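Local atomic coordinates of agmatine ureohydrolase (Thermoplasma volcanium GSS1, PDB entry 3PZL), a protein that binds two manganese ions per subunit and probably hydrolyses agmatine to putrescine and urea. Residues 224-229 / 266-271. Residues are numbered along the deposited sequence; the frame is centred on the assembly and turned at random.
With MN (manganese (II) ion), chain G; MN (manganese (II) ion), chain F.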
loop_
_atom_site.group_PDB
_atom_site.type_symbol
_atom_site.label_atom_id
_atom_site.label_comp_id
_atom_site.label_asym_id
_atom_site.label_seq_id
_atom_site.Cartn_x
_atom_site.Cartn_y
_atom_site.Cartn_z
ATOM N N VAL B 224 12.488 -31.307 23.236
ATOM C CA VAL B 224 11.352 -30.808 22.465
ATOM C C VAL B 224 11.652 -30.431 21.020
ATOM O O VAL B 224 12.813 -30.311 20.588
ATOM C CB VAL B 224 10.634 -29.663 23.160
ATOM C CG1 VAL B 224 10.100 -30.117 24.508
ATOM C CG2 VAL B 224 11.542 -28.438 23.311
ATOM N N TYR B 225 10.571 -30.291 20.266
ATOM C CA TYR B 225 10.601 -29.649 18.973
ATOM C C TYR B 225 9.628 -28.483 19.113
ATOM O O TYR B 225 8.521 -28.650 19.661
ATOM C CB TYR B 225 10.190 -30.626 17.855
ATOM C CG TYR B 225 10.183 -29.986 16.484
ATOM C CD1 TYR B 225 9.080 -29.257 16.049
ATOM C CD2 TYR B 225 11.284 -30.100 15.628
ATOM C CE1 TYR B 225 9.069 -28.648 14.799
ATOM C CE2 TYR B 225 11.287 -29.494 14.365
ATOM C CZ TYR B 225 10.174 -28.772 13.954
ATOM O OH TYR B 225 10.116 -28.144 12.729
ATOM N N ILE B 226 10.045 -27.306 18.642
ATOM C CA ILE B 226 9.231 -26.102 18.780
ATOM C C ILE B 226 8.726 -25.640 17.435
ATOM O O ILE B 226 9.504 -25.324 16.542
ATOM C CB ILE B 226 9.987 -24.938 19.432
ATOM C CG1 ILE B 226 10.742 -25.415 20.668
ATOM C CG2 ILE B 226 9.003 -23.825 19.777
ATOM C CD1 ILE B 226 11.532 -24.355 21.361
ATOM N N SER B 227 7.412 -25.596 17.303
ATOM C CA SER B 227 6.788 -25.122 16.075
ATOM C C SER B 227 5.954 -23.851 16.322
ATOM O O SER B 227 4.966 -23.878 17.086
ATOM C CB SER B 227 5.921 -26.205 15.488
ATOM O OG SER B 227 5.573 -25.816 14.192
ATOM N N VAL B 228 6.364 -22.742 15.698
ATOM C CA VAL B 228 5.705 -21.465 15.913
ATOM C C VAL B 228 4.831 -21.038 14.719
ATOM O O VAL B 228 5.339 -20.630 13.653
ATOM C CB VAL B 228 6.695 -20.387 16.223
ATOM C CG1 VAL B 228 5.983 -19.172 16.645
ATOM C CG2 VAL B 228 7.586 -20.802 17.314
ATOM N N ASP B 229 3.509 -21.168 14.899
ATOM C CA ASP B 229 2.531 -20.712 13.921
ATOM C C ASP B 229 2.353 -19.241 14.238
ATOM O O ASP B 229 1.857 -18.852 15.295
ATOM C CB ASP B 229 1.224 -21.454 14.118
ATOM C CG ASP B 229 0.209 -21.205 13.007
ATOM O OD1 ASP B 229 0.157 -20.062 12.502
ATOM O OD2 ASP B 229 -0.549 -22.153 12.668
ATOM N N VAL B 266 15.373 -29.960 19.694
ATOM C CA VAL B 266 16.065 -30.706 18.636
ATOM C C VAL B 266 15.836 -30.088 17.272
ATOM O O VAL B 266 16.589 -30.340 16.340
ATOM C CB VAL B 266 15.671 -32.201 18.588
ATOM C CG1 VAL B 266 16.085 -32.910 19.908
ATOM C CG2 VAL B 266 14.179 -32.372 18.270
ATOM N N GLY B 267 14.795 -29.274 17.177
ATOM C CA GLY B 267 14.440 -28.613 15.928
ATOM C C GLY B 267 13.496 -27.453 16.156
ATOM O O GLY B 267 12.829 -27.391 17.181
ATOM N N PHE B 268 13.422 -26.558 15.183
ATOM C CA PHE B 268 12.634 -25.356 15.295
ATOM C C PHE B 268 12.036 -24.932 13.950
ATOM O O PHE B 268 12.632 -25.156 12.900
ATOM C CB PHE B 268 13.543 -24.261 15.842
ATOM C CG PHE B 268 12.841 -22.968 16.158
ATOM C CD1 PHE B 268 11.592 -22.970 16.727
ATOM C CD2 PHE B 268 13.472 -21.738 15.931
ATOM C CE1 PHE B 268 10.945 -21.772 17.043
ATOM C CE2 PHE B 268 12.833 -20.522 16.244
ATOM C CZ PHE B 268 11.563 -20.541 16.807
ATOM N N ASP B 269 10.866 -24.305 13.977
ATOM C CA ASP B 269 10.307 -23.716 12.767
ATOM C C ASP B 269 9.416 -22.503 12.982
ATOM O O ASP B 269 8.933 -22.271 14.098
ATOM C CB ASP B 269 9.621 -24.753 11.889
ATOM C CG ASP B 269 8.299 -25.236 12.439
ATOM O OD1 ASP B 269 7.559 -24.481 13.083
ATOM O OD2 ASP B 269 7.992 -26.411 12.194
ATOM N N ILE B 270 9.240 -21.718 11.914
ATOM C CA ILE B 270 8.430 -20.488 11.932
ATOM C C ILE B 270 7.581 -20.482 10.672
ATOM O O ILE B 270 8.114 -20.674 9.592
ATOM C CB ILE B 270 9.307 -19.195 12.010
ATOM C CG1 ILE B 270 10.329 -19.301 13.155
ATOM C CG2 ILE B 270 8.440 -17.932 12.175
ATOM C CD1 ILE B 270 11.467 -18.300 13.109
ATOM N N VAL B 271 6.273 -20.286 10.807
ATOM C CA VAL B 271 5.363 -20.499 9.700
ATOM C C VAL B 271 4.119 -19.626 9.728
ATOM O O VAL B 271 3.748 -19.069 10.741
ATOM C CB VAL B 271 4.897 -21.978 9.626
ATOM C CG1 VAL B 271 6.074 -22.918 9.478
ATOM C CG2 VAL B 271 4.036 -22.353 10.855
HETATM MN MN MN G . -2.699 -21.064 13.114
HETATM MN MN MN F . -1.485 -23.907 12.048
#
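Tyr225 lies across Gly267 and reaches Asp269, its CG standing anti to the backbone N (chi1 179°). The carbonyl O of Gly267 sits 3.5 Å from Tyr225 CD2, over one ring face and offset toward the rim; glycine suits this place, having no side chain to keep the ring off the strand. At the far end Tyr225 OH donates to Asp269 OD2 (2.8 Å), meeting it from above the carboxylate plane, which is turned 74° from the ring. The other carboxylate oxygen, Asp269 OD1, takes the Ser227 hydroxyl on its syn lone pair (OG to OD1 2.6 Å). Thr127 also bonds Asp269 OD2, and Ser227 OG bonds His124, a manganese ligand, so Ser227 is a second-shell residue and the buried Asp269 carboxylate holds it from behind. An alanine in place of Tyr225 would probably open a gap over Gly267 and cost Asp269 OD2 one of its donors.

On the other face, beta-branched Val228 suits a buried strand: CG2 meets the Phe268 ring edge at CE1 (3.5 Å), and CB lies by Asp269 O. Ile226 CB packs on Phe268 CD1, and both residues touch helix 251-261. Backbone hydrogen bonds, such as Ile226 N to Gly267 O (3.1 Å), join the parallel strands, neighbours in a beta-alpha-beta unit. At its strand's C-terminal end, Asp229 OD2 bridges both manganese ions, as in the arginase fold.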